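Local atomic coordinates of adhesion and penetration protein autotransporter (PDB entry 3SYJ), a protein that promotes adherence to and invasion of host cells, mediates aggregation between bacteria, and probably acts as a serine protease. Residues A[43-54]-A[148-156]. Residues are numbered along the deposited sequence; the frame is centred on the assembly and turned at random.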
# COMPACT_ATOMS: atom_id res chain seq x y z
N MET A 43 -36.88 -32.61 -22.25
CA MET A 43 -36.15 -31.77 -23.21
C MET A 43 -34.65 -32.05 -23.24
O MET A 43 -33.83 -31.14 -23.10
CB MET A 43 -36.40 -30.28 -22.94
CG MET A 43 -37.85 -29.85 -23.16
SD MET A 43 -38.40 -30.12 -24.86
CE MET A 43 -40.03 -30.81 -24.57
N THR A 44 -34.29 -33.32 -23.43
CA THR A 44 -32.89 -33.71 -23.49
C THR A 44 -32.41 -33.63 -24.93
O THR A 44 -31.21 -33.56 -25.19
CB THR A 44 -32.65 -35.15 -22.97
OG1 THR A 44 -33.33 -36.10 -23.81
CG2 THR A 44 -33.16 -35.30 -21.54
N LYS A 45 -33.36 -33.62 -25.87
CA LYS A 45 -33.02 -33.62 -27.29
C LYS A 45 -33.57 -32.42 -28.07
O LYS A 45 -33.47 -32.37 -29.29
CB LYS A 45 -33.44 -34.94 -27.92
CG LYS A 45 -32.69 -36.11 -27.34
CD LYS A 45 -33.31 -37.45 -27.70
CE LYS A 45 -32.39 -38.59 -27.27
NZ LYS A 45 -32.97 -39.94 -27.50
N ALA A 46 -34.13 -31.44 -27.36
CA ALA A 46 -34.56 -30.19 -27.99
C ALA A 46 -34.62 -29.12 -26.93
O ALA A 46 -34.88 -29.41 -25.77
CB ALA A 46 -35.91 -30.36 -28.66
N PRO A 47 -34.37 -27.86 -27.33
CA PRO A 47 -34.58 -26.74 -26.41
C PRO A 47 -36.08 -26.59 -26.20
O PRO A 47 -36.84 -26.78 -27.15
CB PRO A 47 -34.04 -25.54 -27.20
CG PRO A 47 -33.19 -26.13 -28.30
CD PRO A 47 -33.85 -27.42 -28.64
N MET A 48 -36.50 -26.29 -24.97
CA MET A 48 -37.93 -26.15 -24.65
C MET A 48 -38.66 -25.24 -25.64
O MET A 48 -38.23 -24.12 -25.90
CB MET A 48 -38.12 -25.60 -23.23
CG MET A 48 -39.57 -25.38 -22.85
SD MET A 48 -40.53 -26.91 -22.66
CE MET A 48 -42.09 -26.24 -22.10
N ILE A 49 -39.78 -25.73 -26.16
CA ILE A 49 -40.60 -25.00 -27.12
C ILE A 49 -41.03 -23.62 -26.59
O ILE A 49 -41.17 -23.41 -25.39
CB ILE A 49 -41.85 -25.86 -27.48
CG1 ILE A 49 -42.59 -25.30 -28.69
CG2 ILE A 49 -42.79 -25.98 -26.28
CD1 ILE A 49 -43.74 -26.19 -29.15
N ASP A 50 -41.24 -22.67 -27.49
CA ASP A 50 -41.76 -21.37 -27.10
C ASP A 50 -43.26 -21.42 -27.34
O ASP A 50 -43.71 -21.39 -28.48
CB ASP A 50 -41.13 -20.27 -27.96
CG ASP A 50 -41.52 -18.85 -27.52
OD1 ASP A 50 -42.59 -18.66 -26.90
OD2 ASP A 50 -40.75 -17.92 -27.83
N PHE A 51 -44.03 -21.53 -26.26
CA PHE A 51 -45.48 -21.68 -26.38
C PHE A 51 -46.20 -20.34 -26.62
O PHE A 51 -47.43 -20.30 -26.73
CB PHE A 51 -46.07 -22.38 -25.14
CG PHE A 51 -46.04 -23.90 -25.21
CD1 PHE A 51 -46.48 -24.58 -26.35
CD2 PHE A 51 -45.63 -24.64 -24.11
CE1 PHE A 51 -46.49 -25.96 -26.40
CE2 PHE A 51 -45.64 -26.04 -24.15
CZ PHE A 51 -46.06 -26.70 -25.30
N SER A 52 -45.45 -19.25 -26.71
CA SER A 52 -46.08 -17.94 -26.92
C SER A 52 -46.87 -17.86 -28.24
O SER A 52 -47.72 -16.98 -28.41
CB SER A 52 -45.04 -16.81 -26.82
OG SER A 52 -44.21 -16.76 -27.96
N VAL A 53 -46.61 -18.79 -29.16
CA VAL A 53 -47.34 -18.83 -30.43
C VAL A 53 -48.74 -19.44 -30.29
O VAL A 53 -49.54 -19.42 -31.23
CB VAL A 53 -46.58 -19.64 -31.50
CG1 VAL A 53 -45.16 -19.13 -31.63
CG2 VAL A 53 -46.58 -21.12 -31.13
N VAL A 54 -49.02 -19.98 -29.11
CA VAL A 54 -50.34 -20.54 -28.82
C VAL A 54 -51.25 -19.50 -28.17
O VAL A 54 -50.84 -18.79 -27.25
CB VAL A 54 -50.23 -21.76 -27.88
CG1 VAL A 54 -51.63 -22.28 -27.51
CG2 VAL A 54 -49.39 -22.85 -28.52
N TYR A 148 -37.26 -36.84 -35.39
CA TYR A 148 -38.25 -36.14 -34.59
C TYR A 148 -38.27 -36.67 -33.16
O TYR A 148 -39.14 -37.47 -32.80
CB TYR A 148 -39.64 -36.35 -35.20
CG TYR A 148 -39.79 -35.79 -36.59
CD1 TYR A 148 -39.81 -34.42 -36.82
CD2 TYR A 148 -39.92 -36.63 -37.68
CE1 TYR A 148 -39.95 -33.90 -38.09
CE2 TYR A 148 -40.07 -36.13 -38.96
CZ TYR A 148 -40.09 -34.77 -39.16
OH TYR A 148 -40.23 -34.28 -40.44
N PRO A 149 -37.30 -36.24 -32.33
CA PRO A 149 -37.10 -36.78 -30.99
C PRO A 149 -38.09 -36.27 -29.95
O PRO A 149 -38.41 -37.01 -29.02
CB PRO A 149 -35.70 -36.29 -30.62
CG PRO A 149 -35.48 -35.09 -31.45
CD PRO A 149 -36.26 -35.27 -32.71
N GLU A 150 -38.54 -35.03 -30.09
CA GLU A 150 -39.46 -34.44 -29.13
C GLU A 150 -40.80 -34.10 -29.76
O GLU A 150 -40.89 -33.76 -30.94
CB GLU A 150 -38.82 -33.20 -28.50
CG GLU A 150 -37.43 -33.45 -27.92
CD GLU A 150 -37.44 -34.04 -26.53
OE1 GLU A 150 -38.54 -34.36 -26.02
OE2 GLU A 150 -36.35 -34.17 -25.93
N ARG A 151 -41.86 -34.22 -28.97
CA ARG A 151 -43.21 -33.90 -29.43
C ARG A 151 -44.02 -33.42 -28.23
O ARG A 151 -43.96 -34.03 -27.16
CB ARG A 151 -43.87 -35.14 -30.06
CG ARG A 151 -44.54 -34.83 -31.39
CD ARG A 151 -45.72 -35.73 -31.72
NE ARG A 151 -45.37 -36.95 -32.43
CZ ARG A 151 -45.89 -37.33 -33.60
NH1 ARG A 151 -46.78 -36.58 -34.22
NH2 ARG A 151 -45.52 -38.47 -34.15
N VAL A 152 -44.76 -32.32 -28.39
CA VAL A 152 -45.55 -31.77 -27.28
C VAL A 152 -46.93 -31.27 -27.73
O VAL A 152 -47.17 -31.07 -28.92
CB VAL A 152 -44.81 -30.60 -26.59
CG1 VAL A 152 -43.46 -31.05 -26.08
CG2 VAL A 152 -44.65 -29.44 -27.55
N ARG A 153 -47.84 -31.09 -26.77
CA ARG A 153 -49.16 -30.51 -27.04
C ARG A 153 -49.59 -29.62 -25.88
O ARG A 153 -48.99 -29.62 -24.81
CB ARG A 153 -50.22 -31.59 -27.31
CG ARG A 153 -50.65 -32.41 -26.08
CD ARG A 153 -52.04 -33.04 -26.27
NE ARG A 153 -53.07 -32.00 -26.43
CZ ARG A 153 -53.73 -31.43 -25.43
NH1 ARG A 153 -53.51 -31.79 -24.17
NH2 ARG A 153 -54.64 -30.48 -25.69
N ILE A 154 -50.65 -28.85 -26.10
CA ILE A 154 -51.06 -27.88 -25.11
C ILE A 154 -52.50 -27.52 -25.38
O ILE A 154 -52.92 -27.44 -26.54
CB ILE A 154 -50.17 -26.62 -25.19
CG1 ILE A 154 -50.63 -25.57 -24.17
CG2 ILE A 154 -50.16 -26.07 -26.61
CD1 ILE A 154 -49.74 -24.34 -24.09
N GLY A 155 -53.28 -27.30 -24.33
CA GLY A 155 -54.68 -26.95 -24.50
C GLY A 155 -55.39 -26.53 -23.23
O GLY A 155 -54.82 -26.59 -22.14
N SER A 156 -56.64 -26.11 -23.36
CA SER A 156 -57.41 -25.69 -22.20
C SER A 156 -58.71 -26.47 -22.03
O SER A 156 -59.61 -26.04 -21.32
CB SER A 156 -57.70 -24.19 -22.27
OG SER A 156 -58.61 -23.91 -23.32
O HOH W 1 -38.96 -34.47 -23.31
O HOH W 2 -35.84 -35.86 -23.98
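Phe51 lies against Val152 and Ile154 inside the serine protease domain of the Hap passenger, where the loop 43-54 covers one side of strand 151-155 in an antiparallel sheet of the chymotrypsin-like (clan PA) fold. Ile154 CD1 sits over one face of the Phe51 ring, 4.0 Å from its centroid and 15° off the normal, a CH-pi contact. Ile154 runs extended, CG1 anti to the backbone N, and this sets CD1 over the face, offset toward the rim, while the CG2 branch meets Phe51 CE1 and Val54 CG2. The opposite face is covered by Ile49 CG2, so two branched aliphatic chains sandwich the flat ring. Val152 divides its methyls: CG2 touches Ile49 CD1 at 3.7 Å and also Phe51 CZ, whereas CG1 meets Met43 CE, the flexible thioether reaching back to the strand. Alternation along the strand turns Arg153 to the other side, where it forms a salt bridge with Asp217, the residue preceding Ser218, the active-site serine by similarity. Phe15 of helix 9-17 also packs on Phe51 and Met43.

At the other end the contact turns polar. Glu150, bent at chi2 (-83°), lays CG against Ala46 CB at 3.5 Å, a fit that suits a small methyl, and brings its carboxylate to the backbone of Met43 to Lys45. Water 1 joins OE1 to Met43 N, and water 2 donates to OE2 and also lies close to Thr44 OG1; a buried acid is thus given polar partners. Beyond it, Pro149 CB rests on the aliphatic base of Lys45, whose extended chain leads its amine away. Lys45 N donates directly to the anti lone pair of Glu150 OE2, at 3.0 Å with an N-H...O angle of 151°.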